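Local coordinates for putative uncharacterized protein (PDB 3W20), which probably hydroxylates or otherwise oxidises N-substituted L-amino acids as a 2-oxoglutarate-dependent dioxygenase of the double-stranded beta-helix fold, here with zinc in the metal site, at residues Ile27-Asp33 and Pro175-Gly179; Phe181-Gly186 and Pro232-Gln236; Trp51-Phe57 and Gly106-Phe112; Phe112-Phe116 and Met258-Leu262; Thr4-Gln8 and Val39-Val43. Residue numbers count along the deposited sequence, not the author numbering.

Contact 1 (Ile27-Asp33 and Pro175-Gly179); sequences IHALDAD and PRQLG
L178 lays its side chain against the end of helix 23-31, overlapping I27 and L30. Its CA-CB bond points toward the helix, and its rotamer is m, t. CD1 of L178 lies 3.6 Å from CD1 of I27, and CD2 of L178 lies 3.7 Å from CB of L30. I27 is m, m and L30 is m, t. Residues 27-31 are helical. D33, with its positive phi (57/38), ends the helix in a Schellman motif. In the last turn, A32 N bonds to H28 O (2.8 Å) and D33 N to L30 O (2.9 Å). Opposite, residues 175-177 are loop, and L178 and G179 begin strand 178-185 with extended angles. The closest CA pair is D31 and R176, 5.4 Å apart. R176 starts m, m, and its CG packs 3.3 Å from O of D31. OD1 of D33 sits over one face of the guanidinium, 3.5 Å from NH2 of R176. This salt bridge is electrostatic, as no N-H points at the oxygen. NH2 of R176 bonds to Q241, and D33 also pairs with R11. Water 1 donates to OD1 of D31 and to O of R176, both at 2.7 Å; OD2 of D31 bonds to H264. The arrangement is helix-on-sheet packing of the double-stranded beta-helix fold, with the side chain of L178 about 10 Å from the bound zinc ion.

Contact 2 (Phe181-Gly186 and Pro232-Gln236); sequences FLTIQG and PQPGQ
Residues 181-183 are extended, while P232-Q236 run antiparallel to them and contain a type II turn from Q233 to Q236. The nearest CA pairs are I184 with P234 (4.8 Å) and L182 with Q236 (5.7 Å). T183 makes both cross-segment hydrogen bonds: its N donates to O of Q236 (3.0 Å), and its O accepts from N of G235 (2.9 Å). G235 takes the positive phi of the turn (100/-12), where a CB would jam against the preceding carbonyl. Inside the turn, Q236 N bonds to O of Q233 (2.9 Å) and Q233 N to OE1 of Q236 (2.8 Å). The turn leads into strand 236-241, which pairs with strand 178-185 in the large sheet of the double-stranded beta-helix. I184 (psi -49) and Q185 form a classic beta bulge opposite R256 on strand 255-265. T183, rotamer m, points toward the turn, with CB 3.7 Å from O of Q233. Water 2 accepts from OG1 of T183 (2.9 Å) and donates to O of F181 and O of Q236 (both 2.7 Å). F181, chi1 p, brings CE1 to 4.1 Å from CG of P232. F181 also lies beside the 2-oxoglutarate-binding residues R255 and R141, though that ligand is absent here.

Contact 3 (Trp51-Phe57 and Gly106-Phe112); sequences WWDDEGF and GLRTTRF
This is a hydrogen-bonded packing contact between the end of helix 48-52 with its following loop and the junction of helices 87-107 and 111-120. It lies on the helical side of the double-stranded beta-helix fold. L107 to T110 form a type I turn, and T110 is the N-cap of helix 111-120. D54 (t) makes an Asx turn: OD1 accepts from N of G56 at 3.1 Å. Its OD2 accepts from N of R111 at 2.8 Å. Water 3 donates to O of W51 (2.9 Å) and OD2 of D54 (3.1 Å), and accepts from N of F112 (3.0 Å). The CA atoms of G56 and G106 are 4.0 Å apart; a CB on either would clash. CG2 of T110 lies over the F57 ring, 4.0 Å from its centroid, and CD1 of F57 is 3.3 Å from CD2 of L107. R111, t, t, t, crosses the W51 face. Its CG is 3.8 Å from the six-membered ring centroid, and its NE is 3.2 Å from CZ2 of W51.

Contact 4 (Phe112-Phe116 and Met258-Leu262); sequences FVRLF and MGLFL
A selenomethionine, M258, lies against one face of the F112 ring. Its SE lies 3.5 Å from CB of F112 and 4.4 Å from the ring centroid, an oblique Met-aromatic contact. Its CG sits over the ring face, 3.8 Å from the centroid, a CH-pi contact. M258 is t, t, m, and F112 has chi1 t with chi2 near 67°. The F112 ring also reaches the strand backbone: CZ is 3.4 Å from O of M258 and 3.6 Å from CA of G259. Residues 112-116 are helical and 258-262 are extended. Their axes come within 9.7 Å and cross at -32°, with both running roughly the same way. The nearest CA pairs are F112 with M258 (7.7 Å), V113 with L260 (8.4 Å) and F116 with L262 (9.1 Å). Here helix 111-120 packs on strand 255-265 of the double-stranded beta-helix. This strand also carries the 2-oxoglutarate-binding residues R255 and T257, though no such ligand is bound here. L260 points toward the helix in the p, p rotamer. Its CD2 lies 3.9 Å from CE2 of F112, 4.0 Å from CD2 of F116 and 4.5 Å from CG2 of V113. CD1 of L260 sits over the F116 ring, 4.2 Å from the centroid. F116 has chi1 m, and its CD1 is 3.9 Å from CD1 of L262, which is m, t.

Contact 5 (Thr4-Gln8 and Val39-Val43); sequences TYPAQ and VMDIV
The Y5 ring packs flat against I42, whose CD1 lies over the ring face, 3.5 Å from its centroid, in a CH-pi contact. Y5 has chi1 m and chi2 near -89°; I42 is m, m. CE of the selenomethionine M40 is 3.8 Å from CD2 of Y5, and CG of M40 is 4.1 Å from CB of A7. M40 is m, t, p. A7 and M40 form an antiparallel non-hydrogen-bonded pair, CA atoms 4.3 Å apart, with both side chains on one face of the sheet. On the other face lie Q8 and V39, a hydrogen-bonded pair with CA atoms 5.2 Å apart. N of Q8 donates to O of V39 (2.8 Å), and N of V39 donates to O of Q8 (3.0 Å). N of D41 donates to O of P6 (2.9 Å). The axes of 4-8 and 39-41 are 4.7 Å apart at closest and run at 155°. At the polar edge, OD1 of D41 bonds to NE2 of Q236. Strand 4-10 also pairs with strand 17-22, and strand 37-41 with strand 236-241. The arrangement is a short antiparallel pairing, by which N-terminal strands extend the large sheet of the double-stranded beta-helix fold.

In the fold
Contacts 1, 2, 4 and 5 all reach the large sheet. Contacts 1 and 2 use strand 178-185, with centres 20 Å apart. Strand 255-265 of contact 4 is its neighbour: L178 O and L262 N are 2.8 Å apart, L182 N and M258 O 2.9 Å. Contact 5 adjoins contact 2, with centres 11 Å apart. Contacts 3 and 4 share F112 and helix 111-120; their centres are 10 Å apart. Along the chain, contact 5 closes before contact 3 opens, and contact 2 is nested within contact 4. Contact 1 crosses contacts 4 and 5. The large sheet carries the 2-oxoglutarate residues R141, R255 and T257. Helices 23-31 and 111-120 pack on it, and the N-terminal strands extend it.

Contact 1 (Ile27-Asp33 and Pro175-Gly179)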
# COMPACT_ATOMS: atom_id res chain seq x y z
N ILE A 27 -20.95 -22.44 -1.84
CA ILE A 27 -20.50 -21.13 -2.40
C ILE A 27 -21.25 -20.94 -3.76
O ILE A 27 -21.78 -19.85 -4.06
CB ILE A 27 -18.98 -21.08 -2.59
CG1 ILE A 27 -18.22 -21.04 -1.27
CG2 ILE A 27 -18.53 -19.96 -3.56
CD1 ILE A 27 -18.50 -19.76 -0.45
N HIS A 28 -21.33 -21.97 -4.58
CA HIS A 28 -22.13 -21.82 -5.86
C HIS A 28 -23.59 -21.47 -5.61
O HIS A 28 -24.20 -20.69 -6.42
CB HIS A 28 -22.02 -23.13 -6.68
CG HIS A 28 -22.85 -23.13 -7.95
ND1 HIS A 28 -24.19 -23.38 -7.96
CD2 HIS A 28 -22.48 -22.93 -9.29
CE1 HIS A 28 -24.65 -23.29 -9.23
NE2 HIS A 28 -23.61 -23.06 -10.04
N ALA A 29 -24.22 -22.07 -4.59
CA ALA A 29 -25.62 -21.77 -4.34
C ALA A 29 -25.73 -20.32 -3.95
O ALA A 29 -26.67 -19.65 -4.37
CB ALA A 29 -26.26 -22.73 -3.30
N LEU A 30 -24.79 -19.82 -3.14
CA LEU A 30 -24.90 -18.42 -2.74
C LEU A 30 -24.70 -17.51 -3.96
O LEU A 30 -25.37 -16.47 -4.12
CB LEU A 30 -23.89 -18.10 -1.64
CG LEU A 30 -24.34 -18.76 -0.32
CD1 LEU A 30 -23.12 -18.96 0.59
CD2 LEU A 30 -25.29 -17.80 0.35
N ASP A 31 -23.74 -17.88 -4.79
CA ASP A 31 -23.36 -16.97 -5.91
C ASP A 31 -24.51 -16.99 -6.91
O ASP A 31 -24.67 -16.04 -7.67
CB ASP A 31 -22.12 -17.55 -6.53
CG ASP A 31 -21.46 -16.62 -7.52
OD1 ASP A 31 -21.25 -15.45 -7.27
OD2 ASP A 31 -21.26 -17.11 -8.65
N ALA A 32 -25.25 -18.11 -6.95
CA ALA A 32 -26.44 -18.19 -7.79
C ALA A 32 -27.66 -17.48 -7.21
O ALA A 32 -28.78 -17.55 -7.77
CB ALA A 32 -26.78 -19.66 -8.08
N ASP A 33 -27.53 -16.82 -6.09
CA ASP A 33 -28.66 -16.28 -5.40
C ASP A 33 -29.72 -17.32 -5.05
O ASP A 33 -30.93 -17.03 -5.08
CB ASP A 33 -29.27 -15.01 -6.11
CG ASP A 33 -30.11 -14.16 -5.22
OD1 ASP A 33 -29.96 -14.12 -3.95
OD2 ASP A 33 -31.04 -13.50 -5.76
N PRO A 175 -22.92 -8.10 -6.52
CA PRO A 175 -24.12 -8.31 -5.68
C PRO A 175 -24.12 -9.59 -4.87
O PRO A 175 -24.81 -9.71 -3.86
CB PRO A 175 -25.28 -8.36 -6.74
CG PRO A 175 -24.58 -8.57 -8.05
CD PRO A 175 -23.20 -8.05 -7.98
N ARG A 176 -23.29 -10.58 -5.26
CA ARG A 176 -23.20 -11.78 -4.49
C ARG A 176 -21.94 -11.84 -3.61
O ARG A 176 -21.43 -12.94 -3.33
CB ARG A 176 -23.32 -13.05 -5.36
CG ARG A 176 -24.56 -13.05 -6.28
CD ARG A 176 -25.88 -12.82 -5.49
NE ARG A 176 -26.82 -12.13 -6.39
CZ ARG A 176 -27.81 -11.35 -5.98
NH1 ARG A 176 -28.58 -10.77 -6.87
NH2 ARG A 176 -28.12 -11.18 -4.69
N GLN A 177 -21.36 -10.68 -3.25
CA GLN A 177 -20.15 -10.72 -2.38
C GLN A 177 -20.52 -11.58 -1.15
O GLN A 177 -21.59 -11.37 -0.55
CB GLN A 177 -19.81 -9.31 -1.93
CG GLN A 177 -18.62 -9.27 -0.90
CD GLN A 177 -18.16 -7.84 -0.62
OE1 GLN A 177 -18.05 -7.03 -1.52
NE2 GLN A 177 -17.72 -7.62 0.64
N LEU A 178 -19.60 -12.49 -0.74
CA LEU A 178 -19.93 -13.35 0.42
C LEU A 178 -19.05 -12.99 1.57
O LEU A 178 -17.86 -12.71 1.34
CB LEU A 178 -19.71 -14.82 0.08
CG LEU A 178 -20.47 -15.20 -1.19
CD1 LEU A 178 -20.15 -16.67 -1.45
CD2 LEU A 178 -22.02 -14.93 -1.08
N GLY A 179 -19.58 -13.09 2.80
CA GLY A 179 -18.71 -13.14 3.99
C GLY A 179 -18.62 -14.62 4.38
O GLY A 179 -19.59 -15.39 4.15
O HOH W 1 -20.06 -14.36 -5.10

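Contact 2 (Phe181-Gly186 and Pro232-Gln236)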
# COMPACT_ATOMS: atom_id res chain seq x y z
N PHE A 181 -17.20 -16.86 7.82
CA PHE A 181 -16.38 -16.87 9.06
C PHE A 181 -16.62 -18.16 9.81
O PHE A 181 -17.76 -18.71 9.82
CB PHE A 181 -16.71 -15.64 9.95
CG PHE A 181 -18.16 -15.58 10.45
CD1 PHE A 181 -18.53 -16.14 11.68
CD2 PHE A 181 -19.18 -14.95 9.68
CE1 PHE A 181 -19.85 -16.08 12.15
CE2 PHE A 181 -20.49 -14.90 10.13
CZ PHE A 181 -20.87 -15.46 11.38
N LEU A 182 -15.51 -18.69 10.31
CA LEU A 182 -15.51 -19.96 11.06
C LEU A 182 -15.51 -19.55 12.54
O LEU A 182 -14.69 -18.72 12.94
CB LEU A 182 -14.23 -20.72 10.74
CG LEU A 182 -14.02 -21.96 11.65
CD1 LEU A 182 -15.11 -23.04 11.50
CD2 LEU A 182 -12.67 -22.55 11.23
N THR A 183 -16.46 -20.08 13.32
CA THR A 183 -16.52 -19.73 14.76
C THR A 183 -15.60 -20.74 15.48
O THR A 183 -15.63 -21.95 15.20
CB THR A 183 -17.98 -19.74 15.28
OG1 THR A 183 -18.72 -18.72 14.57
CG2 THR A 183 -18.02 -19.29 16.78
N ILE A 184 -14.77 -20.17 16.33
CA ILE A 184 -13.76 -20.95 17.10
C ILE A 184 -14.17 -21.06 18.59
O ILE A 184 -14.13 -22.18 19.14
CB ILE A 184 -12.37 -20.30 16.97
CG1 ILE A 184 -11.88 -20.38 15.49
CG2 ILE A 184 -11.34 -21.03 17.83
CD1 ILE A 184 -11.70 -21.77 14.92
N GLN A 185 -14.52 -19.92 19.20
CA GLN A 185 -15.03 -19.84 20.59
C GLN A 185 -16.31 -19.04 20.67
O GLN A 185 -16.35 -17.88 20.23
CB GLN A 185 -13.94 -19.17 21.48
CG GLN A 185 -14.36 -18.91 22.93
CD GLN A 185 -13.22 -18.41 23.80
OE1 GLN A 185 -12.21 -17.90 23.33
NE2 GLN A 185 -13.38 -18.58 25.10
N GLY A 186 -17.36 -19.62 21.27
CA GLY A 186 -18.66 -18.91 21.30
C GLY A 186 -18.78 -18.18 22.62
O GLY A 186 -18.15 -18.59 23.60
N PRO A 232 -24.25 -19.33 15.10
CA PRO A 232 -23.24 -20.30 14.65
C PRO A 232 -22.45 -20.78 15.91
O PRO A 232 -22.15 -19.96 16.82
CB PRO A 232 -22.35 -19.49 13.69
CG PRO A 232 -23.10 -18.27 13.38
CD PRO A 232 -24.02 -17.98 14.56
N GLN A 233 -22.13 -22.05 15.93
CA GLN A 233 -21.45 -22.68 17.07
C GLN A 233 -20.00 -22.91 16.74
O GLN A 233 -19.61 -23.03 15.57
CB GLN A 233 -22.12 -24.03 17.38
CG GLN A 233 -23.62 -23.87 17.70
CD GLN A 233 -23.80 -23.00 18.94
OE1 GLN A 233 -24.40 -21.90 18.92
NE2 GLN A 233 -23.22 -23.45 20.01
N PRO A 234 -19.15 -23.04 17.79
CA PRO A 234 -17.79 -23.56 17.48
C PRO A 234 -17.73 -24.71 16.46
O PRO A 234 -18.44 -25.72 16.57
CB PRO A 234 -17.23 -23.97 18.87
CG PRO A 234 -17.95 -23.03 19.79
CD PRO A 234 -19.36 -22.86 19.24
N GLY A 235 -16.91 -24.50 15.40
CA GLY A 235 -16.65 -25.52 14.38
C GLY A 235 -17.52 -25.24 13.15
O GLY A 235 -17.30 -25.83 12.09
N GLN A 236 -18.49 -24.35 13.29
CA GLN A 236 -19.39 -24.00 12.14
C GLN A 236 -18.83 -22.85 11.28
O GLN A 236 -18.33 -21.87 11.81
CB GLN A 236 -20.86 -23.76 12.55
CG GLN A 236 -21.54 -24.97 13.21
CD GLN A 236 -23.02 -24.69 13.52
OE1 GLN A 236 -23.37 -23.64 14.03
NE2 GLN A 236 -23.87 -25.62 13.14
O HOH W 2 -19.40 -19.40 11.87

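Contact 3 (Trp51-Phe57 and Gly106-Phe112)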
# COMPACT_ATOMS: atom_id res chain seq x y z
N TRP A 51 -7.08 -24.72 14.37
CA TRP A 51 -7.35 -23.78 13.28
C TRP A 51 -6.97 -22.37 13.65
O TRP A 51 -6.52 -21.59 12.80
CB TRP A 51 -8.80 -23.86 12.91
CG TRP A 51 -9.10 -25.06 12.14
CD1 TRP A 51 -9.10 -26.40 12.58
CD2 TRP A 51 -9.57 -25.11 10.76
NE1 TRP A 51 -9.53 -27.24 11.55
CE2 TRP A 51 -9.76 -26.52 10.43
CE3 TRP A 51 -9.79 -24.15 9.78
CZ2 TRP A 51 -10.20 -26.93 9.17
CZ3 TRP A 51 -10.20 -24.56 8.52
CH2 TRP A 51 -10.42 -25.93 8.22
N TRP A 52 -7.12 -22.03 14.93
CA TRP A 52 -6.71 -20.72 15.38
C TRP A 52 -5.22 -20.57 15.56
O TRP A 52 -4.62 -19.53 15.18
CB TRP A 52 -7.37 -20.46 16.72
CG TRP A 52 -7.07 -19.10 17.27
CD1 TRP A 52 -6.00 -18.72 18.09
CD2 TRP A 52 -7.90 -17.92 17.13
NE1 TRP A 52 -6.09 -17.38 18.40
CE2 TRP A 52 -7.22 -16.85 17.87
CE3 TRP A 52 -9.09 -17.62 16.44
CZ2 TRP A 52 -7.72 -15.57 17.93
CZ3 TRP A 52 -9.59 -16.31 16.51
CH2 TRP A 52 -8.93 -15.31 17.25
N ASP A 53 -4.64 -21.58 16.19
CA ASP A 53 -3.18 -21.58 16.45
C ASP A 53 -2.34 -21.96 15.24
O ASP A 53 -1.13 -22.02 15.35
CB ASP A 53 -2.86 -22.60 17.57
CG ASP A 53 -3.65 -22.37 18.84
OD1 ASP A 53 -4.14 -21.26 19.07
OD2 ASP A 53 -3.81 -23.34 19.61
N ASP A 54 -2.95 -22.26 14.09
CA ASP A 54 -2.26 -22.41 12.79
C ASP A 54 -1.05 -21.48 12.64
O ASP A 54 -1.16 -20.26 12.78
CB ASP A 54 -3.27 -22.13 11.65
CG ASP A 54 -2.83 -22.65 10.30
OD1 ASP A 54 -1.76 -22.30 9.75
OD2 ASP A 54 -3.63 -23.41 9.72
N GLU A 55 0.12 -22.05 12.31
CA GLU A 55 1.37 -21.27 12.24
C GLU A 55 1.35 -20.11 11.22
O GLU A 55 2.13 -19.16 11.34
CB GLU A 55 2.59 -22.21 12.05
CG GLU A 55 2.74 -23.30 13.11
CD GLU A 55 1.96 -24.59 12.76
OE1 GLU A 55 0.72 -24.52 12.51
OE2 GLU A 55 2.60 -25.68 12.72
N GLY A 56 0.44 -20.19 10.24
CA GLY A 56 0.28 -19.17 9.21
C GLY A 56 -0.30 -17.85 9.71
O GLY A 56 -0.24 -16.85 8.99
N PHE A 57 -0.86 -17.82 10.93
CA PHE A 57 -1.32 -16.55 11.52
C PHE A 57 -0.21 -15.78 12.26
O PHE A 57 -0.43 -14.66 12.68
CB PHE A 57 -2.51 -16.75 12.48
CG PHE A 57 -3.77 -17.12 11.79
CD1 PHE A 57 -4.36 -16.23 10.88
CD2 PHE A 57 -4.38 -18.34 12.02
CE1 PHE A 57 -5.53 -16.56 10.22
CE2 PHE A 57 -5.55 -18.69 11.37
CZ PHE A 57 -6.14 -17.80 10.47
N GLY A 106 2.29 -16.02 5.23
CA GLY A 106 1.70 -16.88 6.25
C GLY A 106 0.21 -17.19 6.08
O GLY A 106 -0.21 -18.40 6.16
N LEU A 107 -0.62 -16.16 5.81
CA LEU A 107 -2.09 -16.49 5.73
C LEU A 107 -2.44 -17.47 4.62
O LEU A 107 -3.32 -18.29 4.76
CB LEU A 107 -2.93 -15.19 5.52
CG LEU A 107 -2.90 -14.25 6.71
CD1 LEU A 107 -3.54 -12.90 6.35
CD2 LEU A 107 -3.58 -14.86 7.96
N ARG A 108 -1.73 -17.42 3.50
CA ARG A 108 -2.07 -18.28 2.43
C ARG A 108 -1.82 -19.74 2.77
O ARG A 108 -2.39 -20.57 2.12
CB ARG A 108 -1.31 -17.93 1.15
CG ARG A 108 0.13 -18.46 1.15
CD ARG A 108 0.71 -18.39 -0.26
NE ARG A 108 0.19 -17.20 -0.92
CZ ARG A 108 0.62 -15.94 -0.70
NH1 ARG A 108 1.64 -15.71 0.11
NH2 ARG A 108 0.02 -14.92 -1.30
N THR A 109 -1.06 -20.02 3.83
CA THR A 109 -0.78 -21.43 4.22
C THR A 109 -1.77 -21.94 5.27
O THR A 109 -1.72 -23.09 5.67
CB THR A 109 0.66 -21.63 4.77
OG1 THR A 109 0.83 -20.93 6.02
CG2 THR A 109 1.70 -21.11 3.72
N THR A 110 -2.61 -21.04 5.80
CA THR A 110 -3.51 -21.45 6.85
C THR A 110 -4.55 -22.43 6.37
O THR A 110 -4.98 -22.39 5.22
CB THR A 110 -4.20 -20.26 7.57
OG1 THR A 110 -5.11 -19.65 6.68
CG2 THR A 110 -3.22 -19.24 8.03
N ARG A 111 -4.99 -23.34 7.25
CA ARG A 111 -6.06 -24.23 6.90
C ARG A 111 -7.35 -23.52 6.52
O ARG A 111 -8.06 -23.90 5.56
CB ARG A 111 -6.35 -25.15 8.05
CG ARG A 111 -6.93 -26.37 7.44
CD ARG A 111 -6.75 -27.51 8.38
NE ARG A 111 -7.72 -28.55 8.02
CZ ARG A 111 -7.93 -29.63 8.75
NH1 ARG A 111 -7.26 -29.77 9.89
NH2 ARG A 111 -8.82 -30.51 8.37
N PHE A 112 -7.59 -22.42 7.23
CA PHE A 112 -8.75 -21.59 6.96
C PHE A 112 -8.74 -21.03 5.53
O PHE A 112 -9.74 -21.13 4.84
CB PHE A 112 -8.90 -20.46 8.01
CG PHE A 112 -10.11 -19.58 7.76
CD1 PHE A 112 -11.37 -20.10 7.89
CD2 PHE A 112 -9.96 -18.28 7.33
CE1 PHE A 112 -12.50 -19.28 7.62
CE2 PHE A 112 -11.08 -17.47 7.06
CZ PHE A 112 -12.33 -17.97 7.19
O HOH W 3 -6.42 -22.15 9.95

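Contact 4 (Phe112-Phe116 and Met258-Leu262)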
# COMPACT_ATOMS: atom_id res chain seq x y z
N PHE A 112 -7.59 -22.42 7.23
CA PHE A 112 -8.75 -21.59 6.96
C PHE A 112 -8.74 -21.03 5.53
O PHE A 112 -9.74 -21.13 4.84
CB PHE A 112 -8.90 -20.46 8.01
CG PHE A 112 -10.11 -19.58 7.76
CD1 PHE A 112 -11.37 -20.10 7.89
CD2 PHE A 112 -9.96 -18.28 7.33
CE1 PHE A 112 -12.50 -19.28 7.62
CE2 PHE A 112 -11.08 -17.47 7.06
CZ PHE A 112 -12.33 -17.97 7.19
N VAL A 113 -7.64 -20.43 5.10
CA VAL A 113 -7.57 -19.79 3.75
C VAL A 113 -7.58 -20.93 2.73
O VAL A 113 -8.31 -20.86 1.76
CB VAL A 113 -6.37 -18.86 3.60
CG1 VAL A 113 -6.18 -18.39 2.14
CG2 VAL A 113 -6.54 -17.63 4.45
N ARG A 114 -6.87 -22.03 3.04
CA ARG A 114 -6.82 -23.17 2.12
C ARG A 114 -8.22 -23.81 1.91
O ARG A 114 -8.50 -24.36 0.85
CB ARG A 114 -5.80 -24.20 2.59
CG ARG A 114 -4.37 -23.80 2.32
CD ARG A 114 -3.44 -24.87 2.91
NE ARG A 114 -2.08 -24.41 2.68
CZ ARG A 114 -1.30 -24.80 1.66
NH1 ARG A 114 -1.71 -25.73 0.79
NH2 ARG A 114 -0.11 -24.24 1.52
N LEU A 115 -9.11 -23.70 2.89
CA LEU A 115 -10.49 -24.14 2.67
C LEU A 115 -11.08 -23.59 1.39
O LEU A 115 -11.61 -24.32 0.56
CB LEU A 115 -11.35 -23.78 3.89
CG LEU A 115 -12.52 -24.59 4.34
CD1 LEU A 115 -12.11 -26.05 4.55
CD2 LEU A 115 -12.95 -23.93 5.64
N PHE A 116 -10.91 -22.29 1.18
CA PHE A 116 -11.37 -21.68 -0.02
C PHE A 116 -10.44 -21.79 -1.19
O PHE A 116 -10.93 -22.01 -2.31
CB PHE A 116 -11.63 -20.17 0.31
CG PHE A 116 -12.60 -20.01 1.42
CD1 PHE A 116 -13.96 -20.12 1.15
CD2 PHE A 116 -12.18 -19.88 2.73
CE1 PHE A 116 -14.90 -19.98 2.18
CE2 PHE A 116 -13.10 -19.74 3.76
CZ PHE A 116 -14.45 -19.82 3.50
N MSE A 258 -12.65 -16.56 12.69
CA MSE A 258 -11.68 -16.26 11.69
C MSE A 258 -12.50 -15.96 10.47
O MSE A 258 -13.41 -16.75 10.18
CB MSE A 258 -11.17 -17.73 11.44
CG MSE A 258 -9.81 -17.85 10.92
SE MSE A 258 -9.50 -19.76 11.39
CE MSE A 258 -9.15 -19.46 13.17
N GLY A 259 -12.23 -14.90 9.72
CA GLY A 259 -13.10 -14.71 8.50
C GLY A 259 -12.44 -14.04 7.29
O GLY A 259 -11.35 -13.48 7.34
N LEU A 260 -13.14 -14.08 6.17
CA LEU A 260 -12.73 -13.29 5.02
C LEU A 260 -14.00 -13.01 4.20
O LEU A 260 -15.10 -13.34 4.63
CB LEU A 260 -11.72 -14.09 4.21
CG LEU A 260 -12.01 -15.53 3.83
CD1 LEU A 260 -13.05 -15.73 2.70
CD2 LEU A 260 -10.67 -16.21 3.44
N PHE A 261 -13.78 -12.37 3.05
CA PHE A 261 -14.86 -12.16 2.09
C PHE A 261 -14.41 -12.72 0.73
O PHE A 261 -13.20 -12.83 0.40
CB PHE A 261 -15.11 -10.63 1.96
CG PHE A 261 -15.68 -10.06 3.21
CD1 PHE A 261 -17.08 -10.03 3.41
CD2 PHE A 261 -14.81 -9.52 4.19
CE1 PHE A 261 -17.64 -9.51 4.59
CE2 PHE A 261 -15.37 -8.97 5.37
CZ PHE A 261 -16.75 -9.01 5.60
N LEU A 262 -15.41 -13.01 -0.09
CA LEU A 262 -15.18 -13.54 -1.42
C LEU A 262 -15.95 -12.73 -2.46
O LEU A 262 -17.07 -12.40 -2.24
CB LEU A 262 -15.74 -14.96 -1.46
CG LEU A 262 -14.98 -16.02 -0.65
CD1 LEU A 262 -15.96 -17.18 -0.43
CD2 LEU A 262 -13.74 -16.51 -1.38

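Contact 5 (Thr4-Gln8 and Val39-Val43)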
# COMPACT_ATOMS: atom_id res chain seq x y z
N THR A 4 -17.59 -33.38 1.87
CA THR A 4 -18.93 -32.82 2.09
C THR A 4 -19.08 -32.66 3.60
O THR A 4 -18.39 -33.29 4.35
CB THR A 4 -20.04 -33.68 1.44
OG1 THR A 4 -20.07 -34.94 2.12
CG2 THR A 4 -19.76 -33.90 -0.01
N TYR A 5 -19.91 -31.71 4.05
CA TYR A 5 -20.13 -31.40 5.41
C TYR A 5 -21.62 -31.14 5.60
O TYR A 5 -22.26 -30.67 4.67
CB TYR A 5 -19.42 -30.11 5.70
CG TYR A 5 -17.99 -30.07 5.36
CD1 TYR A 5 -17.04 -30.47 6.30
CD2 TYR A 5 -17.53 -29.54 4.12
CE1 TYR A 5 -15.68 -30.35 6.03
CE2 TYR A 5 -16.18 -29.44 3.84
CZ TYR A 5 -15.28 -29.85 4.80
OH TYR A 5 -13.91 -29.73 4.57
N PRO A 6 -22.17 -31.46 6.80
CA PRO A 6 -23.54 -31.08 7.15
C PRO A 6 -23.73 -29.56 6.89
O PRO A 6 -22.90 -28.76 7.36
CB PRO A 6 -23.58 -31.34 8.69
CG PRO A 6 -22.54 -32.42 8.93
CD PRO A 6 -21.44 -32.08 7.94
N ALA A 7 -24.83 -29.18 6.23
CA ALA A 7 -25.10 -27.76 5.90
C ALA A 7 -26.58 -27.43 6.14
O ALA A 7 -27.49 -28.28 5.88
CB ALA A 7 -24.68 -27.44 4.47
N GLN A 8 -26.81 -26.26 6.68
CA GLN A 8 -28.20 -25.72 6.70
C GLN A 8 -28.26 -24.55 5.74
O GLN A 8 -27.47 -23.58 5.84
CB GLN A 8 -28.60 -25.24 8.09
CG GLN A 8 -28.62 -26.34 9.21
CD GLN A 8 -29.63 -27.47 8.93
OE1 GLN A 8 -30.78 -27.21 8.60
NE2 GLN A 8 -29.18 -28.75 9.05
N VAL A 39 -24.93 -22.38 6.78
CA VAL A 39 -24.09 -22.70 7.94
C VAL A 39 -23.63 -24.15 7.88
O VAL A 39 -24.46 -25.06 7.74
CB VAL A 39 -24.82 -22.45 9.26
CG1 VAL A 39 -23.86 -22.84 10.41
CG2 VAL A 39 -25.19 -20.97 9.40
N MSE A 40 -22.31 -24.40 7.94
CA MSE A 40 -21.76 -25.74 7.68
C MSE A 40 -20.89 -26.22 8.85
O MSE A 40 -20.17 -25.46 9.44
CB MSE A 40 -20.81 -25.65 6.43
CG MSE A 40 -21.51 -24.96 5.26
SE MSE A 40 -20.29 -25.00 3.69
CE MSE A 40 -20.22 -26.93 3.46
N ASP A 41 -20.98 -27.51 9.18
CA ASP A 41 -20.22 -28.10 10.27
C ASP A 41 -18.90 -28.58 9.71
O ASP A 41 -18.80 -29.62 9.10
CB ASP A 41 -20.99 -29.29 10.86
CG ASP A 41 -22.24 -28.89 11.57
OD1 ASP A 41 -22.61 -27.70 11.59
OD2 ASP A 41 -22.88 -29.78 12.15
N ILE A 42 -17.86 -27.77 9.90
CA ILE A 42 -16.58 -28.00 9.26
C ILE A 42 -15.62 -28.69 10.21
O ILE A 42 -14.99 -29.69 9.83
CB ILE A 42 -15.94 -26.66 8.82
CG1 ILE A 42 -16.86 -25.94 7.79
CG2 ILE A 42 -14.55 -26.92 8.26
CD1 ILE A 42 -17.26 -26.86 6.63
N VAL A 43 -15.46 -28.13 11.40
CA VAL A 43 -14.34 -28.58 12.25
C VAL A 43 -14.88 -29.38 13.44
O VAL A 43 -15.75 -28.86 14.19
CB VAL A 43 -13.55 -27.41 12.83
CG1 VAL A 43 -12.38 -27.95 13.70
CG2 VAL A 43 -13.03 -26.50 11.73